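Local structure of phosphoribosylformylglycinamidine synthase 2 (Thermus thermophilus, 3VIU) at residues Glu85-Pro90 and Ala99-Gly104; Leu172-Cys177 and Gly486-Ser491; Arg397-Pro402 and Leu626-Ala631; Met633-Gly638 and Glu710-Trp715; Phe343-Leu346 and Val351-Glu354. The protein belongs to the PurM-like AIR synthase-related proteins of purine biosynthesis, with two such units in one chain that holds ADP and a magnesium ion. All blocks are in the same frame, centred on the assembly; numbering follows the deposited sequence.

Contact 1: Glu85-Pro90 and Ala99-Gly104. With ADP (adenosine-5'-diphosphate), chain B; PO4 (phosphate ion), chain C.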
# COMPACT_ATOMS: atom_id res chain seq x y z
N GLU A 85 2.72 4.72 -0.24
CA GLU A 85 3.96 5.37 -0.67
C GLU A 85 5.08 4.36 -0.53
O GLU A 85 4.88 3.28 0.01
CB GLU A 85 4.29 6.56 0.25
CG GLU A 85 3.98 7.97 -0.22
CD GLU A 85 4.50 9.03 0.76
OE1 GLU A 85 4.32 10.25 0.53
OE2 GLU A 85 5.11 8.63 1.79
N SER A 86 6.27 4.74 -0.97
CA SER A 86 7.43 3.87 -0.85
C SER A 86 8.63 4.68 -0.31
O SER A 86 8.70 5.90 -0.49
CB SER A 86 7.79 3.26 -2.20
OG SER A 86 8.49 4.19 -3.02
N HIS A 87 9.54 4.00 0.37
CA HIS A 87 10.76 4.61 0.91
C HIS A 87 11.83 3.54 0.79
O HIS A 87 12.52 3.21 1.76
CB HIS A 87 10.58 5.03 2.38
CG HIS A 87 10.61 6.52 2.59
ND1 HIS A 87 9.60 7.36 2.15
CD2 HIS A 87 11.54 7.32 3.16
CE1 HIS A 87 9.92 8.61 2.45
NE2 HIS A 87 11.09 8.61 3.06
N ASN A 88 11.96 3.01 -0.41
CA ASN A 88 12.90 1.94 -0.70
C ASN A 88 14.37 2.28 -0.50
O ASN A 88 14.99 1.81 0.46
CB ASN A 88 12.68 1.43 -2.12
CG ASN A 88 11.23 1.04 -2.38
OD1 ASN A 88 10.54 0.51 -1.50
ND2 ASN A 88 10.76 1.30 -3.60
N HIS A 89 14.93 3.08 -1.40
CA HIS A 89 16.35 3.44 -1.32
C HIS A 89 16.79 3.92 0.06
O HIS A 89 17.82 3.50 0.57
CB HIS A 89 16.68 4.49 -2.40
CG HIS A 89 16.60 3.96 -3.80
ND1 HIS A 89 17.54 3.09 -4.32
CD2 HIS A 89 15.67 4.14 -4.77
CE1 HIS A 89 17.19 2.75 -5.55
NE2 HIS A 89 16.06 3.37 -5.85
N PRO A 90 16.00 4.80 0.70
CA PRO A 90 16.41 5.26 2.03
C PRO A 90 16.38 4.16 3.09
O PRO A 90 17.21 4.15 4.00
CB PRO A 90 15.43 6.40 2.31
CG PRO A 90 14.21 6.01 1.53
CD PRO A 90 14.80 5.52 0.23
N ALA A 99 12.20 3.50 7.28
CA ALA A 99 10.84 3.04 7.56
C ALA A 99 10.03 4.05 8.37
O ALA A 99 8.88 4.35 8.05
CB ALA A 99 10.89 1.70 8.28
N ALA A 100 10.63 4.56 9.44
CA ALA A 100 9.96 5.53 10.30
C ALA A 100 9.56 6.77 9.51
O ALA A 100 8.47 7.31 9.68
CB ALA A 100 10.86 5.91 11.45
N THR A 101 10.45 7.20 8.63
CA THR A 101 10.22 8.37 7.81
C THR A 101 9.17 8.07 6.75
O THR A 101 8.43 8.96 6.33
CB THR A 101 11.52 8.82 7.17
OG1 THR A 101 12.30 9.49 8.16
CG2 THR A 101 11.26 9.77 6.01
N GLY A 102 9.10 6.82 6.33
CA GLY A 102 8.10 6.44 5.36
C GLY A 102 6.75 6.59 6.03
O GLY A 102 5.79 7.05 5.42
N VAL A 103 6.67 6.21 7.30
CA VAL A 103 5.42 6.31 8.05
C VAL A 103 5.02 7.77 8.30
O VAL A 103 3.85 8.13 8.14
CB VAL A 103 5.52 5.54 9.38
CG1 VAL A 103 4.32 5.84 10.26
CG2 VAL A 103 5.59 4.06 9.10
N GLY A 104 5.98 8.60 8.68
CA GLY A 104 5.67 10.00 8.92
C GLY A 104 5.09 10.67 7.68
O GLY A 104 4.07 11.34 7.74
PB ADP B . 3.76 12.76 -2.44
O1B ADP B . 5.10 13.12 -2.97
O2B ADP B . 3.86 11.37 -1.64
O3B ADP B . 3.25 13.99 -1.40
PA ADP B . 3.38 12.22 -5.08
O1A ADP B . 3.78 13.47 -5.79
O2A ADP B . 4.70 11.31 -4.84
O3A ADP B . 2.67 12.61 -3.65
O5' ADP B . 2.33 11.34 -5.96
C5' ADP B . 1.94 12.07 -7.14
C4' ADP B . 0.41 12.02 -7.42
O4' ADP B . 0.10 11.03 -8.45
C3' ADP B . -0.45 11.62 -6.19
O3' ADP B . -1.71 12.29 -6.25
C2' ADP B . -0.58 10.10 -6.33
O2' ADP B . -1.73 9.59 -5.66
C1' ADP B . -0.61 9.90 -7.85
N9 ADP B . 0.01 8.62 -8.23
C8 ADP B . 1.34 8.35 -8.29
N7 ADP B . 1.55 7.13 -8.68
C5 ADP B . 0.36 6.52 -8.90
C6 ADP B . -0.05 5.23 -9.32
N6 ADP B . 0.89 4.26 -9.61
N1 ADP B . -1.37 4.98 -9.43
C2 ADP B . -2.30 5.91 -9.15
N3 ADP B . -1.95 7.13 -8.76
C4 ADP B . -0.66 7.48 -8.61
P PO4 C . 11.94 5.35 -3.40
O1 PO4 C . 11.01 4.48 -2.64
O2 PO4 C . 13.33 4.90 -3.16
O3 PO4 C . 11.63 5.25 -4.84
O4 PO4 C . 11.79 6.75 -2.95
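The backbone of H87, at the N-cap of helix 88-93, passes closest to helix 95-112 at G102, the two CA atoms lying 5.5 Å apart. G102 CA sits over one face of the H87 imidazole, 3.8 Å from its centroid and 20° off the ring normal, a CH-pi contact that the bare glycine makes possible. T101 crosses the H87 side chain at about a right angle; with OG1 beside the backbone N (chi1 -76°), CG2 is left anti to that N, 3.2 Å from H87 NE2. H87 ND1, the other ring nitrogen, gives a weak, bent bond (125°) to the carbonyl oxygen of S86. A phosphate ion, probably from the crystallisation liquor, occupies the turn: S86 OG donates to its O1 over 2.6 Å, N88 N reaches the same oxygen at 2.8 Å, and H89 N binds O2 at 3.0 Å. In the ADP pocket, the extended chain of E85 carries OE1 to 2.5 Å from ADP O2B. Two backbone N-H groups at the start of helix 88-93 thus face the anion, and the helix end would probably add to its hold, while the imidazole packs against the next helix of this PurM-like N-terminal domain.

Contact 2: Leu172-Cys177 and Gly486-Ser491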
# COMPACT_ATOMS: atom_id res chain seq x y z
N LEU A 172 12.21 -3.52 -0.37
CA LEU A 172 11.10 -2.61 -0.56
C LEU A 172 10.40 -2.33 0.75
O LEU A 172 10.18 -3.22 1.56
CB LEU A 172 10.09 -3.18 -1.56
CG LEU A 172 10.51 -3.43 -3.01
CD1 LEU A 172 9.30 -3.88 -3.79
CD2 LEU A 172 11.10 -2.17 -3.63
N VAL A 173 10.04 -1.07 0.94
CA VAL A 173 9.32 -0.66 2.13
C VAL A 173 8.26 0.35 1.71
O VAL A 173 8.57 1.50 1.39
CB VAL A 173 10.24 -0.02 3.18
CG1 VAL A 173 9.44 0.32 4.42
CG2 VAL A 173 11.39 -0.97 3.51
N ASN A 174 7.02 -0.11 1.66
CA ASN A 174 5.90 0.75 1.29
C ASN A 174 4.95 0.85 2.48
O ASN A 174 4.70 -0.14 3.17
CB ASN A 174 5.15 0.17 0.08
CG ASN A 174 5.90 0.37 -1.23
OD1 ASN A 174 7.12 0.24 -1.30
ND2 ASN A 174 5.15 0.68 -2.29
N ALA A 175 4.43 2.04 2.73
CA ALA A 175 3.51 2.22 3.84
C ALA A 175 2.18 2.77 3.34
O ALA A 175 2.14 3.75 2.59
CB ALA A 175 4.11 3.14 4.89
N MSE A 176 1.10 2.14 3.77
CA MSE A 176 -0.23 2.57 3.38
C MSE A 176 -0.89 3.18 4.61
O MSE A 176 -0.67 2.73 5.73
CB MSE A 176 -1.03 1.37 2.89
CG MSE A 176 -2.43 1.70 2.42
SE MSE A 176 -3.35 0.06 1.91
CE MSE A 176 -5.15 0.74 1.73
N CYS A 177 -1.69 4.23 4.40
CA CYS A 177 -2.38 4.85 5.51
C CYS A 177 -3.86 5.11 5.26
O CYS A 177 -4.27 5.49 4.16
CB CYS A 177 -1.68 6.16 5.88
SG CYS A 177 -2.38 6.95 7.37
N GLY A 486 0.97 0.80 -5.17
CA GLY A 486 2.33 1.24 -4.98
C GLY A 486 3.17 0.42 -5.94
O GLY A 486 3.46 -0.74 -5.68
N LEU A 487 3.55 1.02 -7.06
CA LEU A 487 4.37 0.31 -8.04
C LEU A 487 5.85 0.41 -7.68
O LEU A 487 6.34 1.48 -7.32
CB LEU A 487 4.15 0.88 -9.44
CG LEU A 487 2.69 0.95 -9.94
CD1 LEU A 487 2.69 1.42 -11.38
CD2 LEU A 487 2.01 -0.42 -9.81
N ASN A 488 6.55 -0.72 -7.77
CA ASN A 488 7.99 -0.79 -7.48
C ASN A 488 8.59 -1.68 -8.57
O ASN A 488 8.23 -2.84 -8.70
CB ASN A 488 8.23 -1.43 -6.12
CG ASN A 488 7.49 -0.71 -5.01
OD1 ASN A 488 7.99 0.24 -4.43
ND2 ASN A 488 6.28 -1.16 -4.73
N LEU A 489 9.50 -1.12 -9.36
CA LEU A 489 10.14 -1.85 -10.44
C LEU A 489 11.58 -1.43 -10.64
O LEU A 489 12.10 -0.55 -9.95
CB LEU A 489 9.37 -1.64 -11.75
CG LEU A 489 7.97 -2.25 -11.80
CD1 LEU A 489 6.94 -1.14 -11.68
CD2 LEU A 489 7.78 -3.03 -13.09
N GLY A 490 12.23 -2.09 -11.60
CA GLY A 490 13.61 -1.77 -11.90
C GLY A 490 13.61 -0.57 -12.81
O GLY A 490 12.59 0.11 -12.96
N SER A 491 14.75 -0.31 -13.43
CA SER A 491 14.88 0.82 -14.34
C SER A 491 13.98 0.65 -15.56
O SER A 491 13.85 -0.46 -16.10
CB SER A 491 16.33 0.94 -14.79
OG SER A 491 16.44 1.91 -15.82
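With chi1 of -55° for N488 and -76° for N174, each CG lies beside its own backbone N, and the two amides are carried toward each other from opposite strands. Those strands, 172-182 and 479-488, belong to the sheets of the two PurM-like N-terminal domains in the chain, and their short segments run nearly antiparallel with axes 9.1 Å apart. This separation suits face-to-face packing through side chains. The amide planes of N174 and N488 are turned 65° from one another. N488 has its firm polar partner in N88, whose ND2 bonds to N488 OD1, and its own ND2 gives a weak bond to the carbonyl oxygen of T538; together these fix the rotation of the buried amide. Along the backbone, N174 CA comes nearest to G486 CA, 7.2 Å away. Further along, L172 and N488 lie alongside, pointing opposite ways, the leucine laying both its methyls against the stem of the asparagine. M540 and S86 also line the seam, which thereby joins the two N-terminal domains, whose sheets share one strand order. L172 CD1 is 3.5 Å from N488 CB, and CD2 follows at 3.9 Å from that same CB.

Contact 3: Arg397-Pro402 and Leu626-Ala631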
# COMPACT_ATOMS: atom_id res chain seq x y z
N ARG A 397 5.96 -28.31 6.63
CA ARG A 397 7.09 -27.57 6.07
C ARG A 397 6.65 -26.22 5.50
O ARG A 397 7.40 -25.24 5.57
CB ARG A 397 7.81 -28.40 5.00
CG ARG A 397 8.60 -29.57 5.58
CD ARG A 397 9.03 -30.56 4.51
NE ARG A 397 10.01 -30.03 3.56
CZ ARG A 397 10.36 -30.63 2.42
NH1 ARG A 397 9.80 -31.79 2.08
NH2 ARG A 397 11.26 -30.08 1.62
N LEU A 398 5.43 -26.17 4.95
CA LEU A 398 4.90 -24.92 4.39
C LEU A 398 4.55 -23.94 5.50
O LEU A 398 4.81 -22.73 5.38
CB LEU A 398 3.65 -25.20 3.54
CG LEU A 398 3.90 -25.72 2.13
CD1 LEU A 398 2.58 -26.10 1.48
CD2 LEU A 398 4.63 -24.66 1.30
N LEU A 399 3.95 -24.45 6.57
CA LEU A 399 3.57 -23.61 7.69
C LEU A 399 4.82 -23.01 8.30
O LEU A 399 4.80 -21.87 8.76
CB LEU A 399 2.81 -24.44 8.74
CG LEU A 399 1.34 -24.79 8.43
CD1 LEU A 399 0.86 -25.84 9.39
CD2 LEU A 399 0.47 -23.54 8.53
N ALA A 400 5.92 -23.76 8.28
CA ALA A 400 7.19 -23.30 8.84
C ALA A 400 7.97 -22.36 7.92
O ALA A 400 9.02 -21.84 8.30
CB ALA A 400 8.05 -24.49 9.22
N SER A 401 7.47 -22.15 6.70
CA SER A 401 8.13 -21.27 5.75
C SER A 401 7.96 -19.83 6.18
O SER A 401 6.85 -19.39 6.46
CB SER A 401 7.53 -21.43 4.35
OG SER A 401 7.86 -20.31 3.54
N PRO A 402 9.06 -19.07 6.24
CA PRO A 402 9.01 -17.66 6.63
C PRO A 402 8.01 -16.81 5.84
O PRO A 402 7.60 -15.74 6.29
CB PRO A 402 10.45 -17.20 6.42
CG PRO A 402 11.23 -18.43 6.80
CD PRO A 402 10.45 -19.53 6.10
N LEU A 626 -5.25 -25.40 -0.62
CA LEU A 626 -6.38 -25.77 0.23
C LEU A 626 -6.04 -26.17 1.66
O LEU A 626 -6.67 -25.70 2.60
CB LEU A 626 -7.18 -26.90 -0.43
CG LEU A 626 -8.32 -27.47 0.42
CD1 LEU A 626 -9.32 -26.37 0.77
CD2 LEU A 626 -9.01 -28.59 -0.33
N LEU A 627 -5.05 -27.03 1.83
CA LEU A 627 -4.68 -27.49 3.17
C LEU A 627 -4.12 -26.38 4.06
O LEU A 627 -4.47 -26.28 5.24
CB LEU A 627 -3.69 -28.66 3.08
CG LEU A 627 -4.27 -30.05 3.38
CD1 LEU A 627 -5.62 -30.24 2.73
CD2 LEU A 627 -3.30 -31.11 2.89
N LEU A 628 -3.26 -25.53 3.50
CA LEU A 628 -2.71 -24.45 4.31
C LEU A 628 -3.85 -23.52 4.74
O LEU A 628 -3.92 -23.13 5.91
CB LEU A 628 -1.65 -23.67 3.54
CG LEU A 628 -0.93 -22.72 4.51
CD1 LEU A 628 0.52 -23.14 4.63
CD2 LEU A 628 -1.05 -21.28 4.04
N ALA A 629 -4.74 -23.18 3.82
CA ALA A 629 -5.86 -22.31 4.15
C ALA A 629 -6.63 -22.93 5.32
O ALA A 629 -6.96 -22.25 6.29
CB ALA A 629 -6.79 -22.15 2.95
N LEU A 630 -6.89 -24.22 5.20
CA LEU A 630 -7.60 -24.98 6.21
C LEU A 630 -6.91 -24.88 7.57
O LEU A 630 -7.57 -24.62 8.59
CB LEU A 630 -7.69 -26.44 5.76
CG LEU A 630 -9.03 -27.15 5.59
CD1 LEU A 630 -10.14 -26.20 5.16
CD2 LEU A 630 -8.84 -28.24 4.56
N ALA A 631 -5.60 -25.06 7.60
CA ALA A 631 -4.87 -24.99 8.87
C ALA A 631 -4.93 -23.60 9.51
O ALA A 631 -5.02 -23.48 10.73
CB ALA A 631 -3.41 -25.42 8.66
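Helix 625-634 of the second AIR synthase C-terminal domain packs against the last turn of helix 391-399 in a wholly apolar helix-helix contact, L399 and L628 lying nearest with their CA atoms 7.2 Å apart. One methyl, L628 CD1, does most of the work. It rests between two consecutive leucines, 3.9 Å from L398 CB and equally 3.9 Å from L399 CD2. L628 reaches this place because its CG is anti to the backbone N (chi1 -170°), which extends the branch out from its helix toward 391-399. L399 and L628 overlap flank to flank from opposing helices. L398 meets the same methyl with the root of its side chain, and the L398 side chain also touches L404 and F654. All four residues in touch are buried, and no hydrogen bond crosses between the segments. Helix 391-399 ends at L399, and S401 N bonds back to the carbonyl oxygen of L398. The leucine pair extends into a larger core, as L399 also touches F635, L711 and W715, which brings helix 708-723 against the same patch. One turn after L628, A631 offers its lone methyl, CB, 4.3 Å from L399 CD2.

Contact 4: Met633-Gly638 and Glu710-Trp715; sequences MTFPYG and ELLSAW
F635, in the segment 633-638, forms an offset stack with W715 that joins this part of the second AIR synthase C-terminal domain to helix 708-723. The phenyl and the six-membered ring of the indole have centroids 4.2 Å apart and planes inclined by 26°. This tilt brings one end of the phenyl down: F635 CE2 is 3.2 Å from W715 CD2, a close approach over the indole face and toward its rim. F635 CD2 follows the same face outward, 3.4 Å from W715 CE3. Two torsions make the overlap possible. In F635, chi1 of -59° puts CG beside the backbone N and swings the ring to helix 708-723; in W715, chi1 of 179° sends CG away from its own backbone N, and the indole extends toward the phenyl. The other side of the phenyl outline is held by leucines one turn earlier. L711 CB lies at the ring edge, in its plane, 3.8 Å from F635 CE1. L712 starts to one side, but its CD1 bends in obliquely toward the ring as the leucine passes alongside the phenyl, pointing the other way. W715 NE1 keeps a weak bond to the carbonyl oxygen of L404. L711 is buried, whereas L712 is exposed. The L712 methyl CD1 stands 3.6 Å from F635 CD1.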
# COMPACT_ATOMS: atom_id res chain seq x y z
N MSE A 633 -7.30 -21.62 9.56
CA MSE A 633 -8.59 -21.37 10.17
C MSE A 633 -8.76 -21.99 11.55
O MSE A 633 -9.65 -21.61 12.31
CB MSE A 633 -9.71 -21.86 9.25
CG MSE A 633 -9.75 -21.10 7.93
SE MSE A 633 -11.03 -21.85 6.67
CE MSE A 633 -12.60 -20.81 7.13
N THR A 634 -7.88 -22.93 11.89
CA THR A 634 -7.94 -23.59 13.18
C THR A 634 -7.13 -22.85 14.26
O THR A 634 -7.32 -23.07 15.46
CB THR A 634 -7.38 -25.01 13.07
OG1 THR A 634 -5.96 -24.94 12.96
CG2 THR A 634 -7.93 -25.71 11.84
N PHE A 635 -6.22 -21.97 13.84
CA PHE A 635 -5.38 -21.23 14.77
C PHE A 635 -6.04 -20.21 15.71
O PHE A 635 -5.79 -20.20 16.91
CB PHE A 635 -4.25 -20.51 14.01
CG PHE A 635 -3.36 -21.43 13.22
CD1 PHE A 635 -3.14 -22.74 13.62
CD2 PHE A 635 -2.70 -20.95 12.09
CE1 PHE A 635 -2.27 -23.57 12.91
CE2 PHE A 635 -1.83 -21.77 11.37
CZ PHE A 635 -1.61 -23.09 11.78
N PRO A 636 -6.90 -19.32 15.16
CA PRO A 636 -7.55 -18.31 16.00
C PRO A 636 -8.28 -18.76 17.26
O PRO A 636 -8.14 -18.13 18.31
CB PRO A 636 -8.47 -17.59 15.01
CG PRO A 636 -7.70 -17.68 13.73
CD PRO A 636 -7.26 -19.13 13.75
N TYR A 637 -9.06 -19.84 17.18
CA TYR A 637 -9.81 -20.33 18.33
C TYR A 637 -9.49 -21.76 18.75
O TYR A 637 -10.09 -22.27 19.68
CB TYR A 637 -11.31 -20.24 18.04
CG TYR A 637 -11.79 -18.82 17.83
CD1 TYR A 637 -12.08 -17.99 18.91
CD2 TYR A 637 -11.93 -18.31 16.54
CE1 TYR A 637 -12.50 -16.69 18.72
CE2 TYR A 637 -12.35 -17.00 16.34
CZ TYR A 637 -12.64 -16.19 17.43
OH TYR A 637 -13.07 -14.90 17.24
N GLY A 638 -8.56 -22.40 18.05
CA GLY A 638 -8.21 -23.76 18.41
C GLY A 638 -9.29 -24.79 18.12
O GLY A 638 -9.39 -25.81 18.79
N GLU A 710 0.72 -29.43 16.58
CA GLU A 710 1.85 -29.47 15.66
C GLU A 710 1.75 -28.46 14.53
O GLU A 710 2.76 -27.96 14.05
CB GLU A 710 2.05 -30.88 15.10
CG GLU A 710 0.93 -31.43 14.24
CD GLU A 710 1.16 -32.89 13.84
OE1 GLU A 710 2.14 -33.17 13.11
OE2 GLU A 710 0.36 -33.75 14.27
N LEU A 711 0.52 -28.17 14.10
CA LEU A 711 0.31 -27.19 13.03
C LEU A 711 0.66 -25.82 13.60
O LEU A 711 1.37 -25.03 12.98
CB LEU A 711 -1.15 -27.21 12.58
CG LEU A 711 -1.66 -28.46 11.84
CD1 LEU A 711 -3.15 -28.31 11.54
CD2 LEU A 711 -0.89 -28.66 10.54
N LEU A 712 0.16 -25.58 14.80
CA LEU A 712 0.38 -24.33 15.50
C LEU A 712 1.86 -24.04 15.79
O LEU A 712 2.35 -22.96 15.48
CB LEU A 712 -0.43 -24.32 16.80
CG LEU A 712 -0.56 -22.98 17.52
CD1 LEU A 712 -1.30 -21.98 16.64
CD2 LEU A 712 -1.30 -23.19 18.84
N SER A 713 2.58 -24.99 16.38
CA SER A 713 3.98 -24.73 16.70
C SER A 713 4.82 -24.53 15.45
O SER A 713 5.71 -23.68 15.42
CB SER A 713 4.57 -25.86 17.55
OG SER A 713 4.57 -27.09 16.86
N ALA A 714 4.53 -25.31 14.41
CA ALA A 714 5.28 -25.19 13.16
C ALA A 714 5.08 -23.81 12.53
O ALA A 714 6.01 -23.21 12.01
CB ALA A 714 4.83 -26.28 12.19
N TRP A 715 3.85 -23.30 12.62
CA TRP A 715 3.47 -22.01 12.07
C TRP A 715 3.92 -20.80 12.89
O TRP A 715 4.23 -19.75 12.34
CB TRP A 715 1.95 -21.97 11.94
CG TRP A 715 1.36 -20.69 11.39
CD1 TRP A 715 1.40 -20.26 10.10
CD2 TRP A 715 0.55 -19.75 12.10
NE1 TRP A 715 0.66 -19.11 9.96
CE2 TRP A 715 0.13 -18.78 11.18
CE3 TRP A 715 0.14 -19.65 13.44
CZ2 TRP A 715 -0.70 -17.71 11.54
CZ3 TRP A 715 -0.68 -18.58 13.80
CH2 TRP A 715 -1.09 -17.62 12.85

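Contact 5: Phe343-Leu346 and Val351-Glu354; sequences FRVL and VVAE
R344 NE donates to E354 OE1 over 2.7 Å, a nearly straight salt-bridge bond (162°) across the beta hairpin of strands 342-347 and 350-356. The acceptor lies close to the guanidinium plane and is met almost along its C-O axis, although the two flat groups are turned 59° apart. The side chains run side by side in the same direction, and the arginine bends at chi3 (-61°) to set NE beside the carboxylate. R344 NH2 has a second acid, E281 on strand 279-283, so the guanidinium spans two carboxylates, which probably fix its orientation and balance its charge. Beyond this antiparallel non-hydrogen-bonded pair, the hairpin carries a classic beta bulge: V352 and A353 both face V345. V345 N bonds to A353 O at 2.7 Å, while V352 N reaches V345 O at 2.9 Å. On the face of the sheet with V345 and A353, V345 CB packs 4.0 Å from A353 CB. Separately, at the bulge, V345 CG1 meets V352 CG2 at 3.6 Å. One face of the F343 ring receives V345 CG2 near its rim. Strand 350-356 borders the C-terminal domain's sheet, where N27 and E30 bind its backbone. At the hairpin's turn end, L346 CD2 lies 3.8 Å from V351 CA.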
# COMPACT_ATOMS: atom_id res chain seq x y z
N PHE A 343 6.91 30.78 -9.57
CA PHE A 343 7.39 30.45 -8.24
C PHE A 343 8.53 31.44 -8.04
O PHE A 343 9.63 31.25 -8.56
CB PHE A 343 7.92 29.01 -8.16
CG PHE A 343 8.38 28.60 -6.79
CD1 PHE A 343 9.53 27.84 -6.62
CD2 PHE A 343 7.67 29.00 -5.66
CE1 PHE A 343 9.97 27.48 -5.35
CE2 PHE A 343 8.10 28.65 -4.38
CZ PHE A 343 9.25 27.89 -4.23
N ARG A 344 8.25 32.51 -7.30
CA ARG A 344 9.25 33.54 -7.05
C ARG A 344 9.82 33.37 -5.65
O ARG A 344 9.09 33.37 -4.66
CB ARG A 344 8.61 34.93 -7.18
CG ARG A 344 9.60 36.09 -7.04
CD ARG A 344 8.85 37.41 -7.07
NE ARG A 344 8.15 37.58 -8.34
CZ ARG A 344 6.99 38.22 -8.46
NH1 ARG A 344 6.43 38.33 -9.66
NH2 ARG A 344 6.39 38.73 -7.40
N VAL A 345 11.14 33.22 -5.58
CA VAL A 345 11.79 33.03 -4.30
C VAL A 345 12.62 34.24 -3.87
O VAL A 345 13.54 34.67 -4.58
CB VAL A 345 12.68 31.77 -4.33
CG1 VAL A 345 13.25 31.50 -2.95
CG2 VAL A 345 11.85 30.58 -4.81
N LEU A 346 12.27 34.79 -2.71
CA LEU A 346 12.97 35.94 -2.16
C LEU A 346 13.85 35.53 -0.99
O LEU A 346 13.47 34.68 -0.17
CB LEU A 346 11.98 37.01 -1.68
CG LEU A 346 11.10 37.69 -2.73
CD1 LEU A 346 10.25 38.76 -2.07
CD2 LEU A 346 11.97 38.30 -3.82
N VAL A 351 15.72 38.63 -5.35
CA VAL A 351 14.98 37.59 -6.04
C VAL A 351 16.04 36.57 -6.47
O VAL A 351 16.82 36.82 -7.38
CB VAL A 351 14.22 38.16 -7.27
CG1 VAL A 351 15.18 38.89 -8.19
CG2 VAL A 351 13.53 37.04 -8.01
N VAL A 352 16.07 35.43 -5.78
CA VAL A 352 17.06 34.39 -6.07
C VAL A 352 16.56 33.31 -7.03
O VAL A 352 17.30 32.41 -7.41
CB VAL A 352 17.52 33.71 -4.77
CG1 VAL A 352 18.27 34.70 -3.90
CG2 VAL A 352 16.32 33.15 -4.03
N ALA A 353 15.29 33.41 -7.42
CA ALA A 353 14.71 32.45 -8.34
C ALA A 353 13.29 32.85 -8.71
O ALA A 353 12.52 33.35 -7.88
CB ALA A 353 14.71 31.06 -7.73
N GLU A 354 12.95 32.63 -9.97
CA GLU A 354 11.63 32.96 -10.47
C GLU A 354 11.39 32.15 -11.72
O GLU A 354 11.66 32.60 -12.84
CB GLU A 354 11.54 34.46 -10.78
CG GLU A 354 10.27 34.86 -11.50
CD GLU A 354 10.06 36.36 -11.51
OE1 GLU A 354 9.63 36.91 -10.47
OE2 GLU A 354 10.34 36.98 -12.56

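From the N terminus, contact 1 closes a short helical loop in the first N-terminal domain. Contact 2 opens next on strand 172-182, the sheet neighbour of 78-86, and the two touch where H87 N meets V173 O. Its long loop, running to strand 479-488, ties the two N-terminal domains together and contains contact 5, the hairpin at the edge of the first C-terminal sheet. Contact 3 starts before that loop ends, so it crosses contact 2, linking helix 391-399 to helix 625-634. Contact 4 follows in series and shares that helix; L399 joins both into one core. Contacts 3 and 5 lie on opposite sides of the chain's centre, their own centres about 60 Å apart.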